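Putative succinylglutamate desuccinylase / aspartoacylase (Shewanella amazonensis, PDB 3FMC) is probably a zinc-dependent hydrolase of the succinylglutamate desuccinylase/aspartoacylase family, its substrate not established. Local coordinates at residues R102-H107 with G208-A213; I202-G207 with A214-W219; P34-Q39 with A165-D170; H107-E112 with A132-E137. All coordinates share one frame; numbering follows the deposited sequence.

Interaction 1 of 4, residues R102-H107 with G208-A213; sequences REYLDH and GAMDEA. With SO4 (sulfate ion), chain K.
The Tyr104 ring lies against the first turn of helix 210-227, with Met210 CA 3.6 Å above its plane and over its centre. Met210 CB sits over the same ring as a CH-pi contact, 3.8 Å from the centroid and 22° off the normal. From there the selenomethionine bend at chi2 (57°) puts SE in an oblique Met-aromatic position 4.6 Å from the Tyr104 centroid, and the bend at chi3 turns CE to Tyr104 CE1. Nearer the backbone, Tyr104 CB meets Ala213 CB at 3.5 Å. One direct hydrogen bond joins the two backbones, Tyr104 N to Gly208 O at 3.0 Å; a water links Leu105 O and Ala213 O. Gly208 is pressed so close to Arg102 CA that a CB would clash there. Further out, Tyr104 OH bonds Gln39, and Glu212 OE1 accepts Ala209 N, from above its carboxylate plane, and Gly207 N. Arg102 NH1 and NH2 bond sulfate O1 and O2, each at 2.8 Å; Arg91, Asn99 and Asn101 also bond this ion, probably from the crystallisation liquor. With Ala209 at the N-cap, loop 102-107 packs on the start of helix 210-227, in a zinc-exopeptidase-type domain whose possible, unconfirmed metal site lies near Arg102.

Interaction 2 of 4, residues I202-G207 with A214-W219; sequences IPNSFG and AFVPWW
Over one face of the Trp219 indole lies the side chain of Asn204, its amide stacked on the ring with only 5° between the planes. Asn204 CB makes a CH-pi contact 3.6 Å from the centroid of the six-membered ring, 17° off its normal, and Asn204 N stands over the same ring, 3.3 Å from Trp219 CZ3. At the indole edge, in plane, is Ile202 O; Tyr186 meets Trp219 edge-to-face. The Phe215 ring is approached at its edge, by Pro203 O and by Ile202 CD1, the latter 3.8 Å from Phe215 CZ. No direct hydrogen bond crosses between residues 202-207 and 214-219. The chain leaves strand 198-202 and folds back, through an inverse gamma turn centred on Asn204, along the helix it leads into. The Asn204 CG, anti to the backbone N (chi1 -168°), runs past the indole in the opposite direction, and ND2 is bonded to Glu223 one helical turn beyond Trp219. Its other amide atom, Asn204 OD1, rests against both Val216 methyls, 3.5 Å from CG1 and from CG2. Val216 CG2 also reaches the loop backbone at Ser205 C, 3.8 Å away, and more loosely Phe206 CB.

Interaction 3 of 4, residues P34-Q39 with A165-D170; sequences PSVYIQ and ADIVLD
Gln39 CG stands between its backbone N and carbonyl carbon (chi1 65°), and Asp170 CG is anti to its own N; from these positions the two polar ends meet beside the strands. Gln39 NE2 gives its N-H to Asp170 OD1 at 3.1 Å, the acceptor lying in the amide plane but the donor 66° above the carboxylate plane. Gln39 OE1 accepts Tyr37 OH at 2.8 Å; both ends of the amide are thus held, which probably fixes its flip. The backbones run parallel, the short axes 10° apart, with Tyr37 N to Ile167 O (2.8 Å) and Leu169 N to Tyr37 O alternating, as neighbouring parallel strands of the alpha/beta zinc-hydrolase-type domain. An alanine at Gln39 would probably leave Tyr37 OH, Tyr104 OH and Asp170 OD1 without this partner, the carboxylate then held through OD2 by His172. On the opposite sheet face Ile38 and Leu169 lie side by side, CD1 to CD1 4.1 Å, and Val36 CG2 packs on Ile167 CD1. Where the pairing begins, Asp166 OD2 accepts Ser35 N at 2.9 Å on its anti side, while Ser35 OG accepts Asp166 N at 3.1 Å.

Interaction 4 of 4, residues H107-E112 with A132-E137; sequences HGFNIE and ATLVEE
Thr133 and Phe109 open the contact: Thr133 CG2 stands 3.6 Å above the plane of the Phe109 ring, toward its rim, in a CH-pi contact 26° off the normal. Phe109 CG lies between its backbone N and carbonyl carbon (chi1 70°), and the ring beyond it meets the helix. Thr133 OG1 is hydrogen-bonded to Trp114 NE1 and to Ala129 O. Leu134 follows and serves two rings with one methyl. Leu134 CD2 lies over a face of the His107 imidazole, 4.0 Å from its centroid, and also at the edge of the Phe109 ring, in its plane, 3.9 Å from Phe109 CE1. Leu134 O approaches the imidazole as well, at 3.4 Å from His107 CE1. One turn further on, Glu137 slides past His107 in the opposite direction, with Glu137 CB 3.4 Å from His107 ND1. No direct hydrogen bond spans the segments; a water joins His107 ND1 to Glu137 OE1, each at 3.0 Å, while His107 NE2 is hydrogen-bonded to His163 and Glu137 OE1 forms a salt bridge with Arg140. Replacing His107 by an alanine would probably leave the Leu134 methyl without its ring face, this water without one of its mates and His163 without this partner. The contact sets the loop before helix 111-118 against helix 123-142, with His107 also touching Gln159 of helix 150-163 and Pro217 of helix 210-227.

Interactions 1 and 3 are buried, interaction 2 is partly so, and interaction 4 lies at the surface, about 22 Å from the chain's centre to its own. Only interaction 3 is strand pairing, and it is rich in direct hydrogen bonds; interaction 1 has a single one across its segments, and interactions 2 and 4 have none, relying on CH-pi and apolar packing and, in interaction 4, one bridging water. Interactions 1 and 2 hold successive turns of helix 210-227 and touch through Glu212 and Gly207. Interaction 1 meets interaction 3 where Met210 packs on Gln39 and Tyr104 OH bonds Gln39 NE2, and shares His107 with interaction 4. Pro217 and Trp218 reach Leu134, joining interactions 2 and 4.

Interaction 1 of 4, residues R102-H107 with G208-A213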
loop_
_atom_site.group_PDB
_atom_site.type_symbol
_atom_site.label_atom_id
_atom_site.label_comp_id
_atom_site.label_asym_id
_atom_site.label_seq_id
_atom_site.Cartn_x
_atom_site.Cartn_y
_atom_site.Cartn_z
ATOM N N ARG C 102 15.413 -7.495 -9.952
ATOM C CA ARG C 102 15.506 -7.208 -11.375
ATOM C C ARG C 102 16.438 -6.005 -11.576
ATOM O O ARG C 102 16.543 -5.490 -12.671
ATOM C CB ARG C 102 14.147 -6.915 -11.979
ATOM C CG ARG C 102 13.268 -8.129 -12.021
ATOM C CD ARG C 102 13.842 -9.277 -12.848
ATOM N NE ARG C 102 12.845 -10.343 -12.799
ATOM C CZ ARG C 102 12.749 -11.251 -11.821
ATOM N NH1 ARG C 102 13.674 -11.356 -10.879
ATOM N NH2 ARG C 102 11.738 -12.114 -11.841
ATOM N N GLU C 103 17.120 -5.581 -10.511
ATOM C CA GLU C 103 17.996 -4.397 -10.558
ATOM C C GLU C 103 19.495 -4.646 -10.718
ATOM O O GLU C 103 20.312 -3.723 -10.664
ATOM C CB GLU C 103 17.734 -3.589 -9.296
ATOM C CG GLU C 103 16.428 -2.805 -9.334
ATOM C CD GLU C 103 16.534 -1.499 -10.082
ATOM O OE1 GLU C 103 17.412 -1.350 -10.991
ATOM O OE2 GLU C 103 15.740 -0.606 -9.730
ATOM N N TYR C 104 19.891 -5.889 -10.951
ATOM C CA TYR C 104 21.346 -6.150 -11.078
ATOM C C TYR C 104 21.885 -5.631 -12.409
ATOM O O TYR C 104 21.132 -5.346 -13.335
ATOM C CB TYR C 104 21.685 -7.631 -10.786
ATOM C CG TYR C 104 21.446 -8.024 -9.322
ATOM C CD1 TYR C 104 22.441 -7.888 -8.369
ATOM C CD2 TYR C 104 20.217 -8.488 -8.882
ATOM C CE1 TYR C 104 22.255 -8.201 -7.075
ATOM C CE2 TYR C 104 20.008 -8.804 -7.564
ATOM C CZ TYR C 104 21.027 -8.650 -6.638
ATOM O OH TYR C 104 20.789 -9.036 -5.332
ATOM N N LEU C 105 23.202 -5.547 -12.500
ATOM C CA LEU C 105 23.891 -4.942 -13.616
ATOM C C LEU C 105 24.349 -5.957 -14.638
ATOM O O LEU C 105 25.073 -6.882 -14.280
ATOM C CB LEU C 105 25.124 -4.218 -13.066
ATOM C CG LEU C 105 26.042 -3.491 -14.064
ATOM C CD1 LEU C 105 25.252 -2.565 -14.992
ATOM C CD2 LEU C 105 27.178 -2.769 -13.305
ATOM N N ASP C 106 23.856 -5.820 -15.872
ATOM C CA ASP C 106 24.275 -6.642 -17.022
ATOM C C ASP C 106 25.462 -5.909 -17.572
ATOM O O ASP C 106 25.347 -4.757 -18.004
ATOM C CB ASP C 106 23.187 -6.674 -18.074
ATOM C CG ASP C 106 23.398 -7.744 -19.188
ATOM O OD1 ASP C 106 24.263 -8.629 -19.095
ATOM O OD2 ASP C 106 22.620 -7.708 -20.165
ATOM N N HIS C 107 26.618 -6.551 -17.547
ATOM C CA HIS C 107 27.802 -5.911 -18.084
ATOM C C HIS C 107 27.693 -5.811 -19.607
ATOM O O HIS C 107 27.544 -6.789 -20.312
ATOM C CB HIS C 107 29.065 -6.596 -17.603
ATOM C CG HIS C 107 29.235 -6.519 -16.111
ATOM N ND1 HIS C 107 29.611 -5.360 -15.458
ATOM C CD2 HIS C 107 29.112 -7.466 -15.151
ATOM C CE1 HIS C 107 29.708 -5.603 -14.160
ATOM N NE2 HIS C 107 29.407 -6.873 -13.949
ATOM N N GLY C 208 18.053 -9.823 -15.038
ATOM C CA GLY C 208 18.005 -8.844 -13.964
ATOM C C GLY C 208 18.321 -9.329 -12.554
ATOM O O GLY C 208 18.514 -8.509 -11.685
ATOM N N ALA C 209 18.412 -10.645 -12.363
ATOM C CA ALA C 209 18.620 -11.278 -11.062
ATOM C C ALA C 209 20.088 -11.472 -10.676
ATOM O O ALA C 209 20.963 -11.456 -11.507
ATOM C CB ALA C 209 17.869 -12.655 -11.001
HETATM N N MSE C 210 20.330 -11.682 -9.384
HETATM C CA MSE C 210 21.715 -11.835 -8.881
HETATM C C MSE C 210 22.470 -13.001 -9.506
HETATM O O MSE C 210 23.633 -12.841 -9.880
HETATM C CB MSE C 210 21.698 -12.060 -7.373
HETATM C CG MSE C 210 23.083 -12.530 -6.798
HETATM SE SE MSE C 210 24.562 -11.357 -7.153
HETATM C CE MSE C 210 24.562 -10.534 -5.395
ATOM N N ASP C 211 21.865 -14.187 -9.532
ATOM C CA ASP C 211 22.567 -15.373 -10.075
ATOM C C ASP C 211 23.035 -15.136 -11.481
ATOM O O ASP C 211 24.209 -15.294 -11.784
ATOM C CB ASP C 211 21.782 -16.684 -9.907
ATOM C CG ASP C 211 20.365 -16.692 -10.515
ATOM O OD1 ASP C 211 19.881 -15.700 -11.119
ATOM O OD2 ASP C 211 19.704 -17.750 -10.313
ATOM N N GLU C 212 22.139 -14.674 -12.331
ATOM C CA GLU C 212 22.502 -14.322 -13.710
ATOM C C GLU C 212 23.584 -13.258 -13.774
ATOM O O GLU C 212 24.538 -13.344 -14.537
ATOM C CB GLU C 212 21.265 -13.814 -14.422
ATOM C CG GLU C 212 20.132 -14.835 -14.493
ATOM C CD GLU C 212 18.754 -14.174 -14.588
ATOM O OE1 GLU C 212 18.642 -12.916 -14.546
ATOM O OE2 GLU C 212 17.783 -14.932 -14.648
ATOM N N ALA C 213 23.444 -12.227 -12.954
ATOM C CA ALA C 213 24.413 -11.144 -12.947
ATOM C C ALA C 213 25.792 -11.699 -12.600
ATOM O O ALA C 213 26.794 -11.237 -13.115
ATOM C CB ALA C 213 23.981 -10.074 -11.933
HETATM S S SO4 K . 12.088 -13.650 -8.503
HETATM O O1 SO4 K . 12.675 -12.293 -8.456
HETATM O O2 SO4 K . 11.111 -13.705 -9.587
HETATM O O3 SO4 K . 11.423 -14.098 -7.241
HETATM O O4 SO4 K . 13.197 -14.592 -8.738
HETATM O O HOH W 1 26.382 -9.285 -15.122
#

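Interaction 2 of 4, residues I202-G207 with A214-W219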
loop_
_atom_site.group_PDB
_atom_site.type_symbol
_atom_site.label_atom_id
_atom_site.label_comp_id
_atom_site.label_asym_id
_atom_site.label_seq_id
_atom_site.Cartn_x
_atom_site.Cartn_y
_atom_site.Cartn_z
ATOM N N ILE C 202 18.724 -23.454 -15.746
ATOM C CA ILE C 202 18.564 -22.162 -16.406
ATOM C C ILE C 202 19.689 -21.863 -17.388
ATOM O O ILE C 202 20.848 -22.255 -17.173
ATOM C CB ILE C 202 18.315 -21.006 -15.347
ATOM C CG1 ILE C 202 19.585 -20.628 -14.569
ATOM C CG2 ILE C 202 17.164 -21.364 -14.359
ATOM C CD1 ILE C 202 19.344 -19.378 -13.682
ATOM N N PRO C 203 19.361 -21.168 -18.485
ATOM C CA PRO C 203 20.311 -20.915 -19.553
ATOM C C PRO C 203 21.175 -19.683 -19.352
ATOM O O PRO C 203 21.013 -18.945 -18.372
ATOM C CB PRO C 203 19.410 -20.681 -20.752
ATOM C CG PRO C 203 18.204 -20.017 -20.175
ATOM C CD PRO C 203 18.028 -20.621 -18.804
ATOM N N ASN C 204 22.102 -19.487 -20.281
ATOM C CA ASN C 204 22.954 -18.301 -20.283
ATOM C C ASN C 204 22.170 -17.080 -20.801
ATOM O O ASN C 204 22.255 -16.699 -21.975
ATOM C CB ASN C 204 24.204 -18.519 -21.130
ATOM C CG ASN C 204 25.244 -17.445 -20.920
ATOM O OD1 ASN C 204 25.051 -16.536 -20.106
ATOM N ND2 ASN C 204 26.335 -17.506 -21.688
ATOM N N SER C 205 21.444 -16.446 -19.898
ATOM C CA SER C 205 20.618 -15.318 -20.259
ATOM C C SER C 205 20.495 -14.411 -19.065
ATOM O O SER C 205 20.211 -14.880 -17.979
ATOM C CB SER C 205 19.238 -15.838 -20.626
ATOM O OG SER C 205 18.404 -14.782 -21.020
ATOM N N PHE C 206 20.725 -13.118 -19.270
ATOM C CA PHE C 206 20.550 -12.150 -18.197
ATOM C C PHE C 206 19.119 -11.632 -18.118
ATOM O O PHE C 206 18.595 -11.058 -19.084
ATOM C CB PHE C 206 21.486 -10.981 -18.383
ATOM C CG PHE C 206 21.397 -9.988 -17.296
ATOM C CD1 PHE C 206 22.191 -10.114 -16.157
ATOM C CD2 PHE C 206 20.508 -8.933 -17.383
ATOM C CE1 PHE C 206 22.105 -9.201 -15.146
ATOM C CE2 PHE C 206 20.441 -7.998 -16.360
ATOM C CZ PHE C 206 21.235 -8.136 -15.254
ATOM N N GLY C 207 18.503 -11.811 -16.956
ATOM C CA GLY C 207 17.158 -11.349 -16.732
ATOM C C GLY C 207 16.971 -10.436 -15.524
ATOM O O GLY C 207 15.865 -10.323 -15.036
ATOM N N ALA C 214 25.814 -12.674 -11.696
ATOM C CA ALA C 214 27.052 -13.311 -11.270
ATOM C C ALA C 214 27.628 -14.258 -12.332
ATOM O O ALA C 214 28.845 -14.275 -12.533
ATOM C CB ALA C 214 26.877 -14.056 -9.989
ATOM N N PHE C 215 26.786 -15.059 -12.987
ATOM C CA PHE C 215 27.354 -16.076 -13.886
ATOM C C PHE C 215 27.388 -15.705 -15.351
ATOM O O PHE C 215 28.239 -16.228 -16.093
ATOM C CB PHE C 215 26.702 -17.471 -13.687
ATOM C CG PHE C 215 25.249 -17.562 -14.138
ATOM C CD1 PHE C 215 24.893 -17.439 -15.463
ATOM C CD2 PHE C 215 24.265 -17.920 -13.231
ATOM C CE1 PHE C 215 23.568 -17.573 -15.855
ATOM C CE2 PHE C 215 22.940 -18.074 -13.618
ATOM C CZ PHE C 215 22.591 -17.879 -14.932
ATOM N N VAL C 216 26.496 -14.834 -15.815
ATOM C CA VAL C 216 26.504 -14.568 -17.255
ATOM C C VAL C 216 27.867 -14.089 -17.772
ATOM O O VAL C 216 28.300 -14.550 -18.857
ATOM C CB VAL C 216 25.324 -13.640 -17.722
ATOM C CG1 VAL C 216 25.524 -13.155 -19.140
ATOM C CG2 VAL C 216 23.995 -14.373 -17.611
ATOM N N PRO C 217 28.545 -13.154 -17.068
ATOM C CA PRO C 217 29.804 -12.733 -17.715
ATOM C C PRO C 217 30.796 -13.882 -17.884
ATOM O O PRO C 217 31.479 -13.998 -18.919
ATOM C CB PRO C 217 30.390 -11.679 -16.743
ATOM C CG PRO C 217 29.238 -11.239 -15.885
ATOM C CD PRO C 217 28.294 -12.411 -15.813
ATOM N N TRP C 218 30.871 -14.711 -16.859
ATOM C CA TRP C 218 31.805 -15.871 -16.864
ATOM C C TRP C 218 31.451 -16.978 -17.841
ATOM O O TRP C 218 32.373 -17.629 -18.404
ATOM C CB TRP C 218 31.957 -16.434 -15.486
ATOM C CG TRP C 218 32.508 -15.464 -14.500
ATOM C CD1 TRP C 218 31.807 -14.732 -13.607
ATOM C CD2 TRP C 218 33.900 -15.163 -14.265
ATOM N NE1 TRP C 218 32.664 -13.959 -12.850
ATOM C CE2 TRP C 218 33.950 -14.209 -13.225
ATOM C CE3 TRP C 218 35.102 -15.593 -14.847
ATOM C CZ2 TRP C 218 35.162 -13.688 -12.730
ATOM C CZ3 TRP C 218 36.310 -15.049 -14.371
ATOM C CH2 TRP C 218 36.324 -14.123 -13.315
ATOM N N TRP C 219 30.141 -17.219 -18.012
ATOM C CA TRP C 219 29.654 -18.268 -18.908
ATOM C C TRP C 219 29.919 -17.798 -20.327
ATOM O O TRP C 219 30.390 -18.563 -21.174
ATOM C CB TRP C 219 28.158 -18.469 -18.728
ATOM C CG TRP C 219 27.590 -19.774 -19.234
ATOM C CD1 TRP C 219 28.168 -20.655 -20.123
ATOM C CD2 TRP C 219 26.311 -20.319 -18.904
ATOM N NE1 TRP C 219 27.331 -21.707 -20.354
ATOM C CE2 TRP C 219 26.179 -21.533 -19.621
ATOM C CE3 TRP C 219 25.256 -19.901 -18.072
ATOM C CZ2 TRP C 219 25.042 -22.339 -19.513
ATOM C CZ3 TRP C 219 24.133 -20.698 -17.982
ATOM C CH2 TRP C 219 24.036 -21.902 -18.708
#

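Interaction 3 of 4, residues P34-Q39 with A165-D170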
loop_
_atom_site.group_PDB
_atom_site.type_symbol
_atom_site.label_atom_id
_atom_site.label_comp_id
_atom_site.label_asym_id
_atom_site.label_seq_id
_atom_site.Cartn_x
_atom_site.Cartn_y
_atom_site.Cartn_z
ATOM N N PRO C 34 37.783 -22.713 -2.668
ATOM C CA PRO C 34 37.105 -21.597 -3.307
ATOM C C PRO C 34 36.479 -20.647 -2.281
ATOM O O PRO C 34 36.163 -21.074 -1.160
ATOM C CB PRO C 34 35.969 -22.260 -4.109
ATOM C CG PRO C 34 36.283 -23.742 -4.150
ATOM C CD PRO C 34 37.139 -24.016 -2.942
ATOM N N SER C 35 36.285 -19.395 -2.683
ATOM C CA SER C 35 35.610 -18.400 -1.837
ATOM C C SER C 35 34.110 -18.438 -2.118
ATOM O O SER C 35 33.651 -18.698 -3.243
ATOM C CB SER C 35 36.148 -16.993 -2.050
ATOM O OG SER C 35 36.035 -16.594 -3.399
ATOM N N VAL C 36 33.345 -18.130 -1.093
ATOM C CA VAL C 36 31.881 -18.232 -1.171
ATOM C C VAL C 36 31.254 -16.938 -0.642
ATOM O O VAL C 36 31.676 -16.381 0.397
ATOM C CB VAL C 36 31.362 -19.393 -0.321
ATOM C CG1 VAL C 36 29.854 -19.621 -0.523
ATOM C CG2 VAL C 36 32.180 -20.709 -0.642
ATOM N N TYR C 37 30.242 -16.503 -1.361
ATOM C CA TYR C 37 29.425 -15.351 -0.988
ATOM C C TYR C 37 27.963 -15.811 -0.894
ATOM O O TYR C 37 27.447 -16.393 -1.837
ATOM C CB TYR C 37 29.566 -14.234 -1.987
ATOM C CG TYR C 37 28.622 -13.075 -1.735
ATOM C CD1 TYR C 37 28.975 -12.011 -0.903
ATOM C CD2 TYR C 37 27.367 -13.048 -2.334
ATOM C CE1 TYR C 37 28.059 -10.931 -0.688
ATOM C CE2 TYR C 37 26.480 -11.989 -2.130
ATOM C CZ TYR C 37 26.847 -10.927 -1.291
ATOM O OH TYR C 37 25.991 -9.870 -1.057
ATOM N N ILE C 38 27.346 -15.578 0.266
ATOM C CA ILE C 38 25.955 -16.016 0.551
ATOM C C ILE C 38 25.168 -14.793 1.016
ATOM O O ILE C 38 25.644 -14.049 1.876
ATOM C CB ILE C 38 25.906 -17.096 1.651
ATOM C CG1 ILE C 38 26.906 -18.218 1.319
ATOM C CG2 ILE C 38 24.471 -17.617 1.861
ATOM C CD1 ILE C 38 26.932 -19.393 2.341
ATOM N N GLN C 39 23.989 -14.592 0.436
ATOM C CA GLN C 39 23.095 -13.503 0.869
ATOM C C GLN C 39 21.668 -14.005 1.030
ATOM O O GLN C 39 21.286 -15.009 0.458
ATOM C CB GLN C 39 23.135 -12.289 -0.068
ATOM C CG GLN C 39 22.612 -12.539 -1.472
ATOM C CD GLN C 39 22.691 -11.354 -2.361
ATOM O OE1 GLN C 39 23.544 -10.495 -2.193
ATOM N NE2 GLN C 39 21.774 -11.280 -3.316
ATOM N N ALA C 165 33.737 -13.495 -5.271
ATOM C CA ALA C 165 33.706 -14.917 -4.886
ATOM C C ALA C 165 33.705 -15.902 -6.087
ATOM O O ALA C 165 33.351 -15.552 -7.219
ATOM C CB ALA C 165 32.453 -15.175 -4.010
ATOM N N ASP C 166 34.073 -17.152 -5.798
ATOM C CA ASP C 166 34.023 -18.242 -6.759
ATOM C C ASP C 166 32.645 -18.875 -6.789
ATOM O O ASP C 166 32.258 -19.429 -7.798
ATOM C CB ASP C 166 35.039 -19.322 -6.403
ATOM C CG ASP C 166 36.467 -18.779 -6.366
ATOM O OD1 ASP C 166 36.824 -17.978 -7.258
ATOM O OD2 ASP C 166 37.183 -19.100 -5.390
ATOM N N ILE C 167 31.953 -18.838 -5.653
ATOM C CA ILE C 167 30.622 -19.431 -5.479
ATOM C C ILE C 167 29.688 -18.395 -4.867
ATOM O O ILE C 167 30.016 -17.784 -3.847
ATOM C CB ILE C 167 30.697 -20.657 -4.543
ATOM C CG1 ILE C 167 31.664 -21.710 -5.126
ATOM C CG2 ILE C 167 29.292 -21.268 -4.286
ATOM C CD1 ILE C 167 32.058 -22.761 -4.100
ATOM N N VAL C 168 28.526 -18.234 -5.488
ATOM C CA VAL C 168 27.507 -17.295 -5.032
ATOM C C VAL C 168 26.223 -18.045 -4.758
ATOM O O VAL C 168 25.731 -18.746 -5.653
ATOM C CB VAL C 168 27.253 -16.203 -6.092
ATOM C CG1 VAL C 168 26.057 -15.344 -5.730
ATOM C CG2 VAL C 168 28.553 -15.341 -6.311
ATOM N N LEU C 169 25.717 -17.929 -3.542
ATOM C CA LEU C 169 24.444 -18.562 -3.160
ATOM C C LEU C 169 23.464 -17.468 -2.715
ATOM O O LEU C 169 23.705 -16.785 -1.731
ATOM C CB LEU C 169 24.620 -19.578 -2.021
ATOM C CG LEU C 169 25.662 -20.678 -2.210
ATOM C CD1 LEU C 169 25.718 -21.540 -0.907
ATOM C CD2 LEU C 169 25.375 -21.469 -3.472
ATOM N N ASP C 170 22.380 -17.310 -3.461
ATOM C CA ASP C 170 21.336 -16.281 -3.175
ATOM C C ASP C 170 20.165 -17.028 -2.543
ATOM O O ASP C 170 19.559 -17.884 -3.169
ATOM C CB ASP C 170 20.943 -15.577 -4.474
ATOM C CG ASP C 170 20.174 -14.257 -4.242
ATOM O OD1 ASP C 170 20.065 -13.837 -3.079
ATOM O OD2 ASP C 170 19.666 -13.673 -5.239
HETATM O O HOH W 2 37.550 -15.431 -6.025
#

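Interaction 4 of 4, residues H107-E112 with A132-E137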
loop_
_atom_site.group_PDB
_atom_site.type_symbol
_atom_site.label_atom_id
_atom_site.label_comp_id
_atom_site.label_asym_id
_atom_site.label_seq_id
_atom_site.Cartn_x
_atom_site.Cartn_y
_atom_site.Cartn_z
ATOM N N HIS C 107 26.618 -6.551 -17.547
ATOM C CA HIS C 107 27.802 -5.911 -18.084
ATOM C C HIS C 107 27.693 -5.811 -19.607
ATOM O O HIS C 107 27.544 -6.789 -20.312
ATOM C CB HIS C 107 29.065 -6.596 -17.603
ATOM C CG HIS C 107 29.235 -6.519 -16.111
ATOM N ND1 HIS C 107 29.611 -5.360 -15.458
ATOM C CD2 HIS C 107 29.112 -7.466 -15.151
ATOM C CE1 HIS C 107 29.708 -5.603 -14.160
ATOM N NE2 HIS C 107 29.407 -6.873 -13.949
ATOM N N GLY C 108 27.735 -4.593 -20.096
ATOM C CA GLY C 108 27.608 -4.357 -21.520
ATOM C C GLY C 108 28.866 -4.485 -22.365
ATOM O O GLY C 108 28.761 -4.597 -23.584
ATOM N N PHE C 109 30.048 -4.474 -21.756
ATOM C CA PHE C 109 31.274 -4.537 -22.546
ATOM C C PHE C 109 31.378 -5.792 -23.449
ATOM O O PHE C 109 30.795 -6.870 -23.184
ATOM C CB PHE C 109 32.508 -4.313 -21.674
ATOM C CG PHE C 109 32.817 -5.428 -20.740
ATOM C CD1 PHE C 109 32.228 -5.499 -19.476
ATOM C CD2 PHE C 109 33.733 -6.400 -21.097
ATOM C CE1 PHE C 109 32.549 -6.536 -18.633
ATOM C CE2 PHE C 109 34.046 -7.422 -20.257
ATOM C CZ PHE C 109 33.467 -7.507 -19.039
ATOM N N ASN C 110 32.088 -5.632 -24.557
ATOM C CA ASN C 110 32.178 -6.713 -25.547
ATOM C C ASN C 110 33.193 -7.732 -25.053
ATOM O O ASN C 110 34.383 -7.424 -24.938
ATOM C CB ASN C 110 32.514 -6.146 -26.935
ATOM C CG ASN C 110 32.584 -7.224 -28.007
ATOM O OD1 ASN C 110 33.139 -8.288 -27.795
ATOM N ND2 ASN C 110 32.023 -6.938 -29.171
ATOM N N ILE C 111 32.706 -8.931 -24.730
ATOM C CA ILE C 111 33.544 -9.977 -24.137
ATOM C C ILE C 111 34.485 -10.598 -25.177
ATOM O O ILE C 111 35.628 -10.947 -24.859
ATOM C CB ILE C 111 32.676 -11.033 -23.369
ATOM C CG1 ILE C 111 32.067 -10.352 -22.146
ATOM C CG2 ILE C 111 33.522 -12.242 -22.938
ATOM C CD1 ILE C 111 30.981 -11.151 -21.387
ATOM N N GLU C 112 34.009 -10.716 -26.401
ATOM C CA GLU C 112 34.870 -11.192 -27.487
ATOM C C GLU C 112 36.105 -10.280 -27.569
ATOM O O GLU C 112 37.220 -10.764 -27.533
ATOM C CB GLU C 112 34.105 -11.278 -28.818
ATOM C CG GLU C 112 34.974 -11.702 -30.021
ATOM C CD GLU C 112 35.736 -13.033 -29.788
ATOM O OE1 GLU C 112 35.072 -14.051 -29.484
ATOM O OE2 GLU C 112 36.987 -13.043 -29.919
ATOM N N ALA C 132 38.525 -8.306 -12.009
ATOM C CA ALA C 132 38.815 -6.902 -11.743
ATOM C C ALA C 132 37.980 -5.996 -12.627
ATOM O O ALA C 132 37.488 -4.964 -12.161
ATOM C CB ALA C 132 40.342 -6.614 -11.897
ATOM N N THR C 133 37.792 -6.382 -13.889
ATOM C CA THR C 133 36.976 -5.627 -14.821
ATOM C C THR C 133 35.525 -5.576 -14.340
ATOM O O THR C 133 34.890 -4.529 -14.384
ATOM C CB THR C 133 37.027 -6.229 -16.234
ATOM O OG1 THR C 133 38.336 -6.014 -16.785
ATOM C CG2 THR C 133 35.946 -5.614 -17.187
ATOM N N LEU C 134 35.006 -6.712 -13.893
ATOM C CA LEU C 134 33.618 -6.762 -13.397
ATOM C C LEU C 134 33.428 -5.858 -12.166
ATOM O O LEU C 134 32.425 -5.158 -12.084
ATOM C CB LEU C 134 33.205 -8.195 -13.055
ATOM C CG LEU C 134 33.287 -9.232 -14.182
ATOM C CD1 LEU C 134 32.706 -10.572 -13.624
ATOM C CD2 LEU C 134 32.578 -8.813 -15.466
ATOM N N VAL C 135 34.370 -5.913 -11.233
ATOM C CA VAL C 135 34.355 -5.125 -9.999
ATOM C C VAL C 135 34.461 -3.628 -10.359
ATOM O O VAL C 135 33.723 -2.764 -9.838
ATOM C CB VAL C 135 35.455 -5.569 -9.029
ATOM C CG1 VAL C 135 35.629 -4.586 -7.852
ATOM C CG2 VAL C 135 35.165 -6.965 -8.486
ATOM N N GLU C 136 35.306 -3.318 -11.317
ATOM C CA GLU C 136 35.461 -1.919 -11.724
ATOM C C GLU C 136 34.227 -1.379 -12.425
ATOM O O GLU C 136 33.902 -0.195 -12.297
ATOM C CB GLU C 136 36.702 -1.732 -12.621
ATOM C CG GLU C 136 36.866 -0.264 -13.134
ATOM C CD GLU C 136 36.871 0.812 -12.015
ATOM O OE1 GLU C 136 37.260 0.506 -10.863
ATOM O OE2 GLU C 136 36.489 1.971 -12.307
ATOM N N GLU C 137 33.550 -2.236 -13.195
ATOM C CA GLU C 137 32.352 -1.851 -13.922
ATOM C C GLU C 137 31.187 -1.476 -12.976
ATOM O O GLU C 137 30.371 -0.581 -13.288
ATOM C CB GLU C 137 31.941 -2.948 -14.913
ATOM C CG GLU C 137 32.795 -2.987 -16.172
ATOM C CD GLU C 137 32.661 -1.738 -17.031
ATOM O OE1 GLU C 137 31.638 -1.556 -17.695
ATOM O OE2 GLU C 137 33.588 -0.929 -17.030
HETATM O O HOH W 3 29.029 -2.792 -16.940
#